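Local coordinates for protein myosin-I heavy chain (Dictyostelium discoideum, PDB 5EJY) that is an actin-based motor with ATPase activity, involved in early phagocytosis and adhesion, represented here by the first MyTH4-FERM unit of its tail, at residues 64-67 with 68-72; 120-123 with 124-128; 219-222 with 223-227; 315-318 with 319-323; 339-342 with 343-347. One frame throughout, in Å; residues are numbered along the deposited sequence.

Interaction 1: residues 64-67 with 68-72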
loop_
_atom_site.group_PDB
_atom_site.type_symbol
_atom_site.label_atom_id
_atom_site.label_comp_id
_atom_site.label_asym_id
_atom_site.label_seq_id
_atom_site.Cartn_x
_atom_site.Cartn_y
_atom_site.Cartn_z
ATOM N N SER A 64 26.762 9.370 16.276
ATOM C CA SER A 64 26.962 8.236 17.176
ATOM C C SER A 64 26.202 6.990 16.711
ATOM O O SER A 64 26.719 5.875 16.818
ATOM C CB SER A 64 26.573 8.596 18.611
ATOM O OG SER A 64 27.298 9.735 19.043
ATOM N N LYS A 65 24.985 7.171 16.196
ATOM C CA LYS A 65 24.222 6.036 15.670
ATOM C C LYS A 65 24.874 5.435 14.420
ATOM O O LYS A 65 24.886 4.214 14.243
ATOM C CB LYS A 65 22.768 6.420 15.359
ATOM C CG LYS A 65 21.990 7.020 16.515
ATOM C CD LYS A 65 21.886 6.085 17.706
ATOM C CE LYS A 65 20.953 6.683 18.761
ATOM N NZ LYS A 65 21.074 6.011 20.082
ATOM N N VAL A 66 25.397 6.296 13.551
ATOM C CA VAL A 66 26.163 5.844 12.390
ATOM C C VAL A 66 27.349 4.979 12.835
ATOM O O VAL A 66 27.523 3.851 12.373
ATOM C CB VAL A 66 26.676 7.040 11.546
ATOM C CG1 VAL A 66 27.625 6.563 10.436
ATOM C CG2 VAL A 66 25.501 7.841 10.954
ATOM N N LEU A 67 28.158 5.509 13.742
ATOM C CA LEU A 67 29.290 4.751 14.266
ATOM C C LEU A 67 28.830 3.419 14.839
ATOM O O LEU A 67 29.453 2.379 14.604
ATOM C CB LEU A 67 30.018 5.554 15.341
ATOM C CG LEU A 67 30.783 6.773 14.828
ATOM C CD1 LEU A 67 31.384 7.564 15.982
ATOM C CD2 LEU A 67 31.846 6.333 13.853
ATOM N N HIS A 68 27.738 3.456 15.601
ATOM C CA HIS A 68 27.209 2.237 16.208
ATOM C C HIS A 68 26.837 1.179 15.170
ATOM O O HIS A 68 27.123 -0.004 15.356
ATOM C CB HIS A 68 26.005 2.549 17.088
ATOM C CG HIS A 68 25.550 1.392 17.914
ATOM N ND1 HIS A 68 24.615 0.481 17.469
ATOM C CD2 HIS A 68 25.911 0.985 19.153
ATOM C CE1 HIS A 68 24.414 -0.431 18.403
ATOM N NE2 HIS A 68 25.191 -0.150 19.433
ATOM N N TYR A 69 26.184 1.593 14.085
ATOM C CA TYR A 69 25.790 0.642 13.045
ATOM C C TYR A 69 27.017 0.117 12.317
ATOM O O TYR A 69 27.112 -1.073 12.017
ATOM C CB TYR A 69 24.811 1.263 12.040
ATOM C CG TYR A 69 24.391 0.303 10.947
ATOM C CD1 TYR A 69 25.048 0.278 9.724
ATOM C CD2 TYR A 69 23.339 -0.579 11.140
ATOM C CE1 TYR A 69 24.668 -0.609 8.717
ATOM C CE2 TYR A 69 22.957 -1.469 10.147
ATOM C CZ TYR A 69 23.615 -1.479 8.944
ATOM O OH TYR A 69 23.227 -2.363 7.964
ATOM N N MET A 70 27.955 1.013 12.028
ATOM C CA MET A 70 29.180 0.637 11.334
ATOM C C MET A 70 29.976 -0.410 12.110
ATOM O O MET A 70 30.562 -1.311 11.521
ATOM C CB MET A 70 30.055 1.864 11.099
ATOM C CG MET A 70 29.507 2.804 10.061
ATOM S SD MET A 70 30.507 4.275 9.911
ATOM C CE MET A 70 32.121 3.557 9.557
ATOM N N ASN A 71 29.964 -0.283 13.430
ATOM C CA ASN A 71 30.779 -1.108 14.311
ATOM C C ASN A 71 30.069 -2.351 14.825
ATOM O O ASN A 71 30.660 -3.146 15.554
ATOM C CB ASN A 71 31.245 -0.271 15.510
ATOM C CG ASN A 71 32.254 0.789 15.119
ATOM O OD1 ASN A 71 32.981 0.630 14.140
ATOM N ND2 ASN A 71 32.306 1.874 15.882
ATOM N N SER A 72 28.802 -2.526 14.460
ATOM C CA SER A 72 28.000 -3.580 15.077
ATOM C C SER A 72 28.291 -4.956 14.491
ATOM O O SER A 72 28.659 -5.087 13.327
ATOM C CB SER A 72 26.496 -3.257 15.017
ATOM O OG SER A 72 26.021 -3.275 13.684
#
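The phenol of Y69 turns away from the helical turn formed with K65 and V66, so its CB alone approaches K65 O, at 3.7 Å. The ring goes outward instead: R124 makes a cation-pi contact with it, the F84 ring meets it with planes about 55° apart, and its OH is hydrogen-bonded to OE1 of E127. The N71 amide folds back over the last turn. ND2 sits 3.2 Å from L67 O, but too far off line to bond, and N71 N makes the hydrogen bond to that oxygen. On the buried flank V66 and M70 run side by side. With V66 CG1 anti to the backbone N (chi1 173°), this methyl meets M70 SD at 3.7 Å. M70 N gives V66 O a 2.9 Å bond, and M70 CG touches the same oxygen. S72 OG then bonds to Y69 O as the chain leaves the helix. This is the C-terminal turn of helix 53-70 in the all-helical MyTH4 domain, with V66, Y69 and M70 turned into the helix bundle.

Interaction 2: residues 120-123 with 124-128; sequences DLNI and RVWEL
N122 and W126 lie side by side one turn apart, pointing the same way, with amide and indole planes 84° apart. The indole edge does the touching: CD1 comes within 3.2 Å of N122 O and 4.0 Å of N122 ND2. A single water bridges the amide and the indole N-H, accepting from N122 ND2 and from W126 NE1, each at 2.9 Å, and lying in the plane of the ring. W126 N also bonds to N122 O, so the same oxygen meets both the backbone N-H and the indole edge. On another side of the helix I123 CG2, anti to the backbone N, meets E127 OE2 at 3.8 Å. That oxygen has a salt bridge to K196. R124 packs its CG on D120 O, 3.5 Å away, and carries its guanidinium on to S72 O. Helix 119-133 thus lies between several others of the MyTH4 domain: W126 packs on helices 143-155 and 161-180, whereas L121 and V125 rest on M70 of helix 53-70.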
loop_
_atom_site.group_PDB
_atom_site.type_symbol
_atom_site.label_atom_id
_atom_site.label_comp_id
_atom_site.label_asym_id
_atom_site.label_seq_id
_atom_site.Cartn_x
_atom_site.Cartn_y
_atom_site.Cartn_z
ATOM N N ASP A 120 34.972 -3.840 5.599
ATOM C CA ASP A 120 33.693 -4.165 6.238
ATOM C C ASP A 120 32.963 -2.922 6.743
ATOM O O ASP A 120 31.739 -2.881 6.755
ATOM C CB ASP A 120 33.872 -5.145 7.401
ATOM C CG ASP A 120 34.065 -6.582 6.940
ATOM O OD1 ASP A 120 33.821 -6.877 5.748
ATOM O OD2 ASP A 120 34.453 -7.422 7.781
ATOM N N LEU A 121 33.714 -1.916 7.171
ATOM C CA LEU A 121 33.108 -0.674 7.627
ATOM C C LEU A 121 32.545 0.110 6.449
ATOM O O LEU A 121 31.435 0.652 6.530
ATOM C CB LEU A 121 34.110 0.177 8.404
ATOM C CG LEU A 121 34.652 -0.441 9.693
ATOM C CD1 LEU A 121 35.542 0.552 10.423
ATOM C CD2 LEU A 121 33.518 -0.905 10.589
ATOM N N ASN A 122 33.312 0.170 5.361
ATOM C CA ASN A 122 32.878 0.864 4.150
ATOM C C ASN A 122 31.562 0.244 3.688
ATOM O O ASN A 122 30.640 0.941 3.267
ATOM C CB ASN A 122 33.947 0.755 3.052
ATOM C CG ASN A 122 33.970 1.968 2.107
ATOM O OD1 ASN A 122 33.854 3.114 2.544
ATOM N ND2 ASN A 122 34.136 1.712 0.807
ATOM N N ILE A 123 31.480 -1.077 3.791
ATOM C CA ILE A 123 30.271 -1.805 3.424
ATOM C C ILE A 123 29.069 -1.393 4.283
ATOM O O ILE A 123 27.968 -1.196 3.766
ATOM C CB ILE A 123 30.497 -3.320 3.525
ATOM C CG1 ILE A 123 31.412 -3.782 2.385
ATOM C CG2 ILE A 123 29.183 -4.075 3.479
ATOM C CD1 ILE A 123 31.659 -5.279 2.369
ATOM N N ARG A 124 29.281 -1.274 5.589
ATOM C CA ARG A 124 28.237 -0.802 6.498
ATOM C C ARG A 124 27.768 0.614 6.178
ATOM O O ARG A 124 26.563 0.904 6.239
ATOM C CB ARG A 124 28.718 -0.867 7.948
ATOM C CG ARG A 124 28.748 -2.275 8.507
ATOM C CD ARG A 124 27.342 -2.837 8.586
ATOM N NE ARG A 124 27.333 -4.239 8.982
ATOM C CZ ARG A 124 27.633 -4.665 10.205
ATOM N NH1 ARG A 124 27.971 -3.791 11.144
ATOM N NH2 ARG A 124 27.602 -5.963 10.487
ATOM N N VAL A 125 28.704 1.506 5.866
ATOM C CA VAL A 125 28.323 2.878 5.544
ATOM C C VAL A 125 27.494 2.891 4.266
ATOM O O VAL A 125 26.527 3.630 4.168
ATOM C CB VAL A 125 29.524 3.836 5.359
ATOM C CG1 VAL A 125 29.013 5.255 5.072
ATOM C CG2 VAL A 125 30.404 3.842 6.589
ATOM N N TRP A 126 27.864 2.063 3.291
ATOM C CA TRP A 126 27.120 2.038 2.032
ATOM C C TRP A 126 25.715 1.420 2.180
ATOM O O TRP A 126 24.781 1.809 1.471
ATOM C CB TRP A 126 27.942 1.399 0.902
ATOM C CG TRP A 126 28.870 2.404 0.280
ATOM C CD1 TRP A 126 30.204 2.590 0.556
ATOM C CD2 TRP A 126 28.518 3.402 -0.681
ATOM N NE1 TRP A 126 30.698 3.629 -0.194
ATOM C CE2 TRP A 126 29.685 4.146 -0.961
ATOM C CE3 TRP A 126 27.327 3.735 -1.339
ATOM C CZ2 TRP A 126 29.696 5.198 -1.876
ATOM C CZ3 TRP A 126 27.336 4.779 -2.239
ATOM C CH2 TRP A 126 28.515 5.500 -2.507
ATOM N N GLU A 127 25.566 0.492 3.120
ATOM C CA GLU A 127 24.237 0.024 3.522
ATOM C C GLU A 127 23.392 1.171 4.092
ATOM O O GLU A 127 22.211 1.290 3.766
ATOM C CB GLU A 127 24.340 -1.100 4.546
ATOM C CG GLU A 127 24.860 -2.432 3.961
ATOM C CD GLU A 127 25.205 -3.454 5.031
ATOM O OE1 GLU A 127 25.103 -3.120 6.228
ATOM O OE2 GLU A 127 25.593 -4.591 4.675
ATOM N N LEU A 128 23.998 1.986 4.959
ATOM C CA LEU A 128 23.348 3.183 5.492
ATOM C C LEU A 128 22.961 4.158 4.399
ATOM O O LEU A 128 21.874 4.731 4.427
ATOM C CB LEU A 128 24.256 3.901 6.488
ATOM C CG LEU A 128 24.506 3.178 7.810
ATOM C CD1 LEU A 128 25.505 3.955 8.677
ATOM C CD2 LEU A 128 23.181 2.975 8.556
HETATM O O HOH W 1 33.471 4.292 -0.239
#

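Interaction 3: residues 219-222 with 223-227; sequences SATT and CQESS
E225 reaches back over T222 to close a capping box at the start of helix 223-233. Its CB lies 3.6 Å from T222 OG1, CG comes closer to the same hydroxyl, at 3.4 Å, and CD passes T222 OG1 at 3.8 Å. Beyond CG the chain is extended, which carries the carboxylate past the hydroxyl to the backbone of the preceding residues. There OE1 accepts from T222 N at 3.2 Å, met from above the carboxylate plane rather than within it, and it also lies close to T221 CA. OE2 goes elsewhere, to a salt bridge with R176 and a hydrogen bond from N180.

The other half of the box is the reverse bond: E225 N donates to T222 OG1 at 3.1 Å, nearly straight at 166°. The hydroxyl can receive it because chi1 of 59° sets OG1 between the backbone N and the carbonyl carbon, facing the first turn. S226 N donates to T222 O in the first i to i+4 bond of the helix, and T221 CG2 packs against S226 OG at 3.2 Å.

The cap belongs to the ubiquitin-like first lobe of the FERM domain. Helix 223-233 lies on its sheet, with C223, S226 and S227 against I247 and S226 also against L215 and I217, while the loop ahead of it packs A220 and T221 on R176 of helix 161-180, in the MyTH4 part.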
loop_
_atom_site.group_PDB
_atom_site.type_symbol
_atom_site.label_atom_id
_atom_site.label_comp_id
_atom_site.label_asym_id
_atom_site.label_seq_id
_atom_site.Cartn_x
_atom_site.Cartn_y
_atom_site.Cartn_z
ATOM N N SER A 219 11.334 -0.104 -2.634
ATOM C CA SER A 219 10.840 0.876 -1.659
ATOM C C SER A 219 9.887 1.906 -2.256
ATOM O O SER A 219 9.020 2.436 -1.551
ATOM C CB SER A 219 12.025 1.613 -1.021
ATOM O OG SER A 219 12.890 0.674 -0.403
ATOM N N ALA A 220 10.060 2.205 -3.540
ATOM C CA ALA A 220 9.279 3.258 -4.206
ATOM C C ALA A 220 8.042 2.737 -4.935
ATOM O O ALA A 220 7.307 3.517 -5.535
ATOM C CB ALA A 220 10.153 4.022 -5.182
ATOM N N THR A 221 7.801 1.432 -4.873
ATOM C CA THR A 221 6.703 0.820 -5.626
ATOM C C THR A 221 5.336 1.303 -5.143
ATOM O O THR A 221 5.029 1.238 -3.953
ATOM C CB THR A 221 6.766 -0.718 -5.570
ATOM O OG1 THR A 221 7.937 -1.158 -6.270
ATOM C CG2 THR A 221 5.519 -1.338 -6.239
ATOM N N THR A 222 4.526 1.807 -6.068
ATOM C CA THR A 222 3.227 2.357 -5.698
ATOM C C THR A 222 2.106 1.341 -5.808
ATOM O O THR A 222 2.275 0.268 -6.375
ATOM C CB THR A 222 2.859 3.550 -6.586
ATOM O OG1 THR A 222 2.823 3.112 -7.947
ATOM C CG2 THR A 222 3.896 4.665 -6.427
ATOM N N CYS A 223 0.949 1.698 -5.258
ATOM C CA CYS A 223 -0.226 0.856 -5.400
ATOM C C CYS A 223 -0.584 0.673 -6.881
ATOM O O CYS A 223 -0.932 -0.417 -7.327
ATOM C CB CYS A 223 -1.392 1.466 -4.625
ATOM S SG CYS A 223 -2.839 0.405 -4.629
ATOM N N GLN A 224 -0.496 1.749 -7.650
ATOM C CA GLN A 224 -0.810 1.669 -9.070
ATOM C C GLN A 224 0.138 0.749 -9.852
ATOM O O GLN A 224 -0.310 -0.056 -10.671
ATOM C CB GLN A 224 -0.873 3.069 -9.684
ATOM C CG GLN A 224 -1.254 3.093 -11.150
ATOM C CD GLN A 224 -1.526 4.511 -11.654
ATOM O OE1 GLN A 224 -1.621 5.448 -10.872
ATOM N NE2 GLN A 224 -1.659 4.661 -12.964
ATOM N N GLU A 225 1.444 0.846 -9.598
ATOM C CA GLU A 225 2.399 -0.050 -10.261
ATOM C C GLU A 225 2.099 -1.497 -9.937
ATOM O O GLU A 225 2.096 -2.363 -10.815
ATOM C CB GLU A 225 3.841 0.260 -9.835
ATOM C CG GLU A 225 4.416 1.483 -10.487
ATOM C CD GLU A 225 5.788 1.844 -9.953
ATOM O OE1 GLU A 225 6.159 1.396 -8.841
ATOM O OE2 GLU A 225 6.496 2.590 -10.659
ATOM N N SER A 226 1.865 -1.766 -8.663
ATOM C CA SER A 226 1.626 -3.139 -8.230
ATOM C C SER A 226 0.285 -3.693 -8.700
ATOM O O SER A 226 0.165 -4.891 -8.980
ATOM C CB SER A 226 1.730 -3.248 -6.715
ATOM O OG SER A 226 3.081 -3.424 -6.347
ATOM N N SER A 227 -0.717 -2.822 -8.779
ATOM C CA SER A 227 -2.018 -3.209 -9.315
ATOM C C SER A 227 -1.905 -3.556 -10.805
ATOM O O SER A 227 -2.517 -4.515 -11.262
ATOM C CB SER A 227 -3.049 -2.101 -9.098
ATOM O OG SER A 227 -3.242 -1.878 -7.713
#

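Interaction 4: residues 315-318 with 319-323; sequences YHQL and FNDLF
L318 and L322 form the tight side of this turn of helix 304-322, in the helical central lobe (F2) of the FERM domain. Their side chains cross at an angle, with L318 CD1 3.8 Å from L322 CD1. In L318, chi1 near 180° with chi2 54° turns CD1 toward L322. L322 CG in turn presses on L318 O at 3.2 Å, the oxygen that accepts from L322 N. Both leucines pack on L401 of helix 390-402. F319 leaves on a different flank toward K341 of helix 331-346, and its CE2 sits over the centre of the F323 ring.

The other side is wet and loosely joined. Q317 and D321 run side by side, but their nearest side-chain atoms, Q317 CG and D321 OD2, stay 3.9 Å apart, and the amide and carboxylate planes are 63° apart. One water spans the gap, accepting from Q317 NE2 and donating to D321 OD2; another joins D321 OD1 to Q317 O. The far end of the glutamine is fixed elsewhere, since OE1 accepts from K291 N. N320, more exposed, lies over H316 O, its ND2 too badly angled to bond there. The backbone N of N320 bonds to H316 O directly, and a water links that oxygen to the side chain, donating to both H316 O and, at 2.7 Å, N320 OD1.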
loop_
_atom_site.group_PDB
_atom_site.type_symbol
_atom_site.label_atom_id
_atom_site.label_comp_id
_atom_site.label_asym_id
_atom_site.label_seq_id
_atom_site.Cartn_x
_atom_site.Cartn_y
_atom_site.Cartn_z
ATOM N N TYR A 315 -16.869 -12.032 -9.278
ATOM C CA TYR A 315 -17.958 -12.848 -8.733
ATOM C C TYR A 315 -17.651 -13.315 -7.318
ATOM O O TYR A 315 -18.538 -13.357 -6.473
ATOM C CB TYR A 315 -18.263 -14.073 -9.605
ATOM C CG TYR A 315 -18.630 -13.760 -11.031
ATOM C CD1 TYR A 315 -19.288 -12.590 -11.362
ATOM C CD2 TYR A 315 -18.289 -14.639 -12.062
ATOM C CE1 TYR A 315 -19.614 -12.304 -12.680
ATOM C CE2 TYR A 315 -18.615 -14.365 -13.371
ATOM C CZ TYR A 315 -19.276 -13.198 -13.676
ATOM O OH TYR A 315 -19.592 -12.927 -14.990
ATOM N N HIS A 316 -16.400 -13.682 -7.053
ATOM C CA HIS A 316 -16.019 -14.099 -5.703
ATOM C C HIS A 316 -16.190 -12.953 -4.718
ATOM O O HIS A 316 -16.637 -13.150 -3.588
ATOM C CB HIS A 316 -14.563 -14.577 -5.662
ATOM C CG HIS A 316 -14.321 -15.837 -6.429
ATOM N ND1 HIS A 316 -13.775 -15.845 -7.693
ATOM C CD2 HIS A 316 -14.556 -17.130 -6.111
ATOM C CE1 HIS A 316 -13.679 -17.090 -8.121
ATOM N NE2 HIS A 316 -14.142 -17.890 -7.177
ATOM N N GLN A 317 -15.799 -11.762 -5.155
ATOM C CA GLN A 317 -15.910 -10.549 -4.338
ATOM C C GLN A 317 -17.369 -10.214 -4.023
ATOM O O GLN A 317 -17.719 -9.965 -2.875
ATOM C CB GLN A 317 -15.256 -9.385 -5.078
ATOM C CG GLN A 317 -15.564 -7.998 -4.542
ATOM C CD GLN A 317 -14.819 -6.921 -5.316
ATOM O OE1 GLN A 317 -13.724 -7.165 -5.817
ATOM N NE2 GLN A 317 -15.422 -5.744 -5.447
ATOM N N LEU A 318 -18.201 -10.189 -5.055
ATOM C CA LEU A 318 -19.623 -9.883 -4.889
ATOM C C LEU A 318 -20.328 -10.908 -4.010
ATOM O O LEU A 318 -21.113 -10.548 -3.133
ATOM C CB LEU A 318 -20.299 -9.798 -6.250
ATOM C CG LEU A 318 -21.800 -9.485 -6.273
ATOM C CD1 LEU A 318 -22.128 -8.211 -5.486
ATOM C CD2 LEU A 318 -22.223 -9.350 -7.717
ATOM N N PHE A 319 -20.055 -12.187 -4.249
ATOM C CA PHE A 319 -20.603 -13.250 -3.419
ATOM C C PHE A 319 -20.271 -12.985 -1.960
ATOM O O PHE A 319 -21.143 -13.040 -1.093
ATOM C CB PHE A 319 -20.014 -14.599 -3.839
ATOM C CG PHE A 319 -20.526 -15.769 -3.038
ATOM C CD1 PHE A 319 -21.480 -16.625 -3.573
ATOM C CD2 PHE A 319 -20.039 -16.023 -1.764
ATOM C CE1 PHE A 319 -21.941 -17.710 -2.848
ATOM C CE2 PHE A 319 -20.498 -17.100 -1.027
ATOM C CZ PHE A 319 -21.454 -17.946 -1.570
ATOM N N ASN A 320 -19.000 -12.701 -1.686
ATOM C CA ASN A 320 -18.574 -12.432 -0.318
ATOM C C ASN A 320 -19.216 -11.178 0.268
ATOM O O ASN A 320 -19.563 -11.151 1.448
ATOM C CB ASN A 320 -17.052 -12.341 -0.226
ATOM C CG ASN A 320 -16.382 -13.670 -0.496
ATOM O OD1 ASN A 320 -16.965 -14.728 -0.247
ATOM N ND2 ASN A 320 -15.153 -13.628 -1.008
ATOM N N ASP A 321 -19.380 -10.145 -0.548
ATOM C CA ASP A 321 -20.030 -8.941 -0.061
ATOM C C ASP A 321 -21.511 -9.217 0.258
ATOM O O ASP A 321 -22.053 -8.671 1.208
ATOM C CB ASP A 321 -19.905 -7.792 -1.059
ATOM C CG ASP A 321 -18.509 -7.167 -1.067
ATOM O OD1 ASP A 321 -17.764 -7.338 -0.085
ATOM O OD2 ASP A 321 -18.171 -6.493 -2.052
ATOM N N LEU A 322 -22.158 -10.059 -0.538
ATOM C CA LEU A 322 -23.577 -10.351 -0.313
ATOM C C LEU A 322 -23.784 -11.272 0.885
ATOM O O LEU A 322 -24.920 -11.492 1.328
ATOM C CB LEU A 322 -24.236 -10.890 -1.590
ATOM C CG LEU A 322 -24.226 -9.863 -2.718
ATOM C CD1 LEU A 322 -24.860 -10.399 -3.988
ATOM C CD2 LEU A 322 -24.937 -8.580 -2.261
ATOM N N PHE A 323 -22.681 -11.787 1.425
ATOM C CA PHE A 323 -22.696 -12.564 2.664
ATOM C C PHE A 323 -22.361 -11.665 3.856
ATOM O O PHE A 323 -22.289 -12.122 4.999
ATOM C CB PHE A 323 -21.710 -13.749 2.598
ATOM C CG PHE A 323 -22.347 -15.064 2.175
ATOM C CD1 PHE A 323 -23.442 -15.086 1.327
ATOM C CD2 PHE A 323 -21.847 -16.274 2.638
ATOM C CE1 PHE A 323 -24.029 -16.286 0.945
ATOM C CE2 PHE A 323 -22.424 -17.479 2.258
ATOM C CZ PHE A 323 -23.520 -17.482 1.410
HETATM O O HOH W 2 -16.374 -16.197 -2.495
HETATM O O HOH W 3 -18.447 -5.503 -4.637
HETATM O O HOH W 4 -15.504 -8.827 -0.741
#

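Interaction 5: residues 339-342 with 343-347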
loop_
_atom_site.group_PDB
_atom_site.type_symbol
_atom_site.label_atom_id
_atom_site.label_comp_id
_atom_site.label_asym_id
_atom_site.label_seq_id
_atom_site.Cartn_x
_atom_site.Cartn_y
_atom_site.Cartn_z
ATOM N N SER A 339 -26.270 -22.223 -1.844
ATOM C CA SER A 339 -26.647 -23.607 -2.142
ATOM C C SER A 339 -26.165 -24.031 -3.526
ATOM O O SER A 339 -25.760 -25.176 -3.724
ATOM C CB SER A 339 -28.162 -23.821 -2.001
ATOM O OG SER A 339 -28.882 -23.154 -3.025
ATOM N N LEU A 340 -26.220 -23.111 -4.484
ATOM C CA LEU A 340 -25.684 -23.375 -5.815
ATOM C C LEU A 340 -24.168 -23.553 -5.776
ATOM O O LEU A 340 -23.620 -24.446 -6.433
ATOM C CB LEU A 340 -26.091 -22.273 -6.799
ATOM C CG LEU A 340 -27.557 -22.348 -7.237
ATOM C CD1 LEU A 340 -27.997 -21.088 -7.955
ATOM C CD2 LEU A 340 -27.789 -23.584 -8.116
ATOM N N LYS A 341 -23.493 -22.718 -4.989
ATOM C CA LYS A 341 -22.040 -22.811 -4.845
ATOM C C LYS A 341 -21.642 -24.171 -4.266
ATOM O O LYS A 341 -20.633 -24.765 -4.664
ATOM C CB LYS A 341 -21.514 -21.670 -3.970
ATOM C CG LYS A 341 -19.996 -21.640 -3.789
ATOM C CD LYS A 341 -19.565 -20.396 -3.009
ATOM C CE LYS A 341 -18.221 -20.579 -2.298
ATOM N NZ LYS A 341 -17.947 -19.434 -1.360
ATOM N N LEU A 342 -22.444 -24.674 -3.336
ATOM C CA LEU A 342 -22.166 -25.973 -2.738
ATOM C C LEU A 342 -22.360 -27.096 -3.754
ATOM O O LEU A 342 -21.574 -28.045 -3.799
ATOM C CB LEU A 342 -23.045 -26.206 -1.502
ATOM C CG LEU A 342 -22.762 -27.486 -0.708
ATOM C CD1 LEU A 342 -21.287 -27.602 -0.348
ATOM C CD2 LEU A 342 -23.632 -27.539 0.552
ATOM N N GLN A 343 -23.394 -26.985 -4.580
ATOM C CA GLN A 343 -23.644 -27.995 -5.602
ATOM C C GLN A 343 -22.500 -28.009 -6.614
ATOM O O GLN A 343 -22.131 -29.060 -7.154
ATOM C CB GLN A 343 -24.969 -27.730 -6.310
ATOM C CG GLN A 343 -25.325 -28.760 -7.387
ATOM C CD GLN A 343 -25.442 -30.187 -6.851
ATOM O OE1 GLN A 343 -25.355 -31.156 -7.612
ATOM N NE2 GLN A 343 -25.634 -30.321 -5.541
ATOM N N PHE A 344 -21.940 -26.829 -6.860
ATOM C CA PHE A 344 -20.833 -26.681 -7.795
ATOM C C PHE A 344 -19.569 -27.323 -7.237
ATOM O O PHE A 344 -18.938 -28.159 -7.899
ATOM C CB PHE A 344 -20.598 -25.199 -8.116
ATOM C CG PHE A 344 -19.347 -24.941 -8.911
ATOM C CD1 PHE A 344 -19.296 -25.237 -10.264
ATOM C CD2 PHE A 344 -18.227 -24.401 -8.304
ATOM C CE1 PHE A 344 -18.137 -25.005 -10.997
ATOM C CE2 PHE A 344 -17.066 -24.170 -9.034
ATOM C CZ PHE A 344 -17.030 -24.466 -10.376
ATOM N N GLU A 345 -19.211 -26.954 -6.012
ATOM C CA GLU A 345 -17.967 -27.415 -5.415
ATOM C C GLU A 345 -17.995 -28.864 -4.915
ATOM O O GLU A 345 -16.977 -29.549 -4.944
ATOM C CB GLU A 345 -17.529 -26.484 -4.284
ATOM C CG GLU A 345 -17.181 -25.079 -4.751
ATOM C CD GLU A 345 -16.627 -24.203 -3.645
ATOM O OE1 GLU A 345 -16.289 -24.731 -2.569
ATOM O OE2 GLU A 345 -16.525 -22.974 -3.851
ATOM N N SER A 346 -19.151 -29.324 -4.447
ATOM C CA SER A 346 -19.225 -30.606 -3.753
ATOM C C SER A 346 -20.158 -31.602 -4.419
ATOM O O SER A 346 -20.207 -32.769 -4.028
ATOM C CB SER A 346 -19.642 -30.399 -2.299
ATOM O OG SER A 346 -18.566 -29.871 -1.545
ATOM N N SER A 347 -20.894 -31.139 -5.421
ATOM C CA SER A 347 -21.851 -31.980 -6.116
ATOM C C SER A 347 -22.988 -32.396 -5.183
ATOM O O SER A 347 -23.155 -31.816 -4.109
ATOM C CB SER A 347 -21.155 -33.214 -6.698
ATOM O OG SER A 347 -21.921 -33.754 -7.754
#
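Two side-chain pairs, K341 with E345 and L342 with S346, line up along the last turns of helix 331-346 of the FERM central lobe (F2). K341 and E345 make the polar side. They lie alongside each other, pointing the same way, and what meets is the carboxylate and the lysine's methylenes: E345 OE2 is 3.3 Å from K341 CE. The charged ends do not close into a salt bridge, since K341 NZ stays 4.6 Å from E345 OE2. Each has a partner beyond the turn, NZ bonding to K364 O and E345 OE1 to Y365 OH in a nearby loop, and the two probably balance each other's charge in part.

L342 faces inward, against F378 and Y382 of helix 375-383. Its CG is anti to the backbone N (chi1 -175°), which helps bring L342 CD1 to 3.8 Å from S346 CB. F344 sends its ring away to P390, with K341 O near the ring plane at its edge. Past S346 the chain takes a positive phi at S347, whose carbonyl is bound by Y382. The final main-chain link across the turn is short, S346 N to L342 O at 2.8 Å, and S346 OG sits 3.7 Å from L342 CD1.

All five join neighbouring turns of the chain, but they divide between two domains. Interactions 1 and 2 touch inside the MyTH4 domain, where M70 SD packs on V125 CG2 at 3.4 Å; interaction 2 is the more buried, interaction 1 lies at a helix end with exposed residues. Interactions 4 and 5 belong to successive helices of the FERM central lobe and meet through F319 CZ and K341 CD, 3.4 Å apart. Both are partly buried, interaction 4 using waters on its polar face and interaction 5 direct bonds to a loop. Interaction 3, buried near the chain's centre, differs from the others in starting a helix.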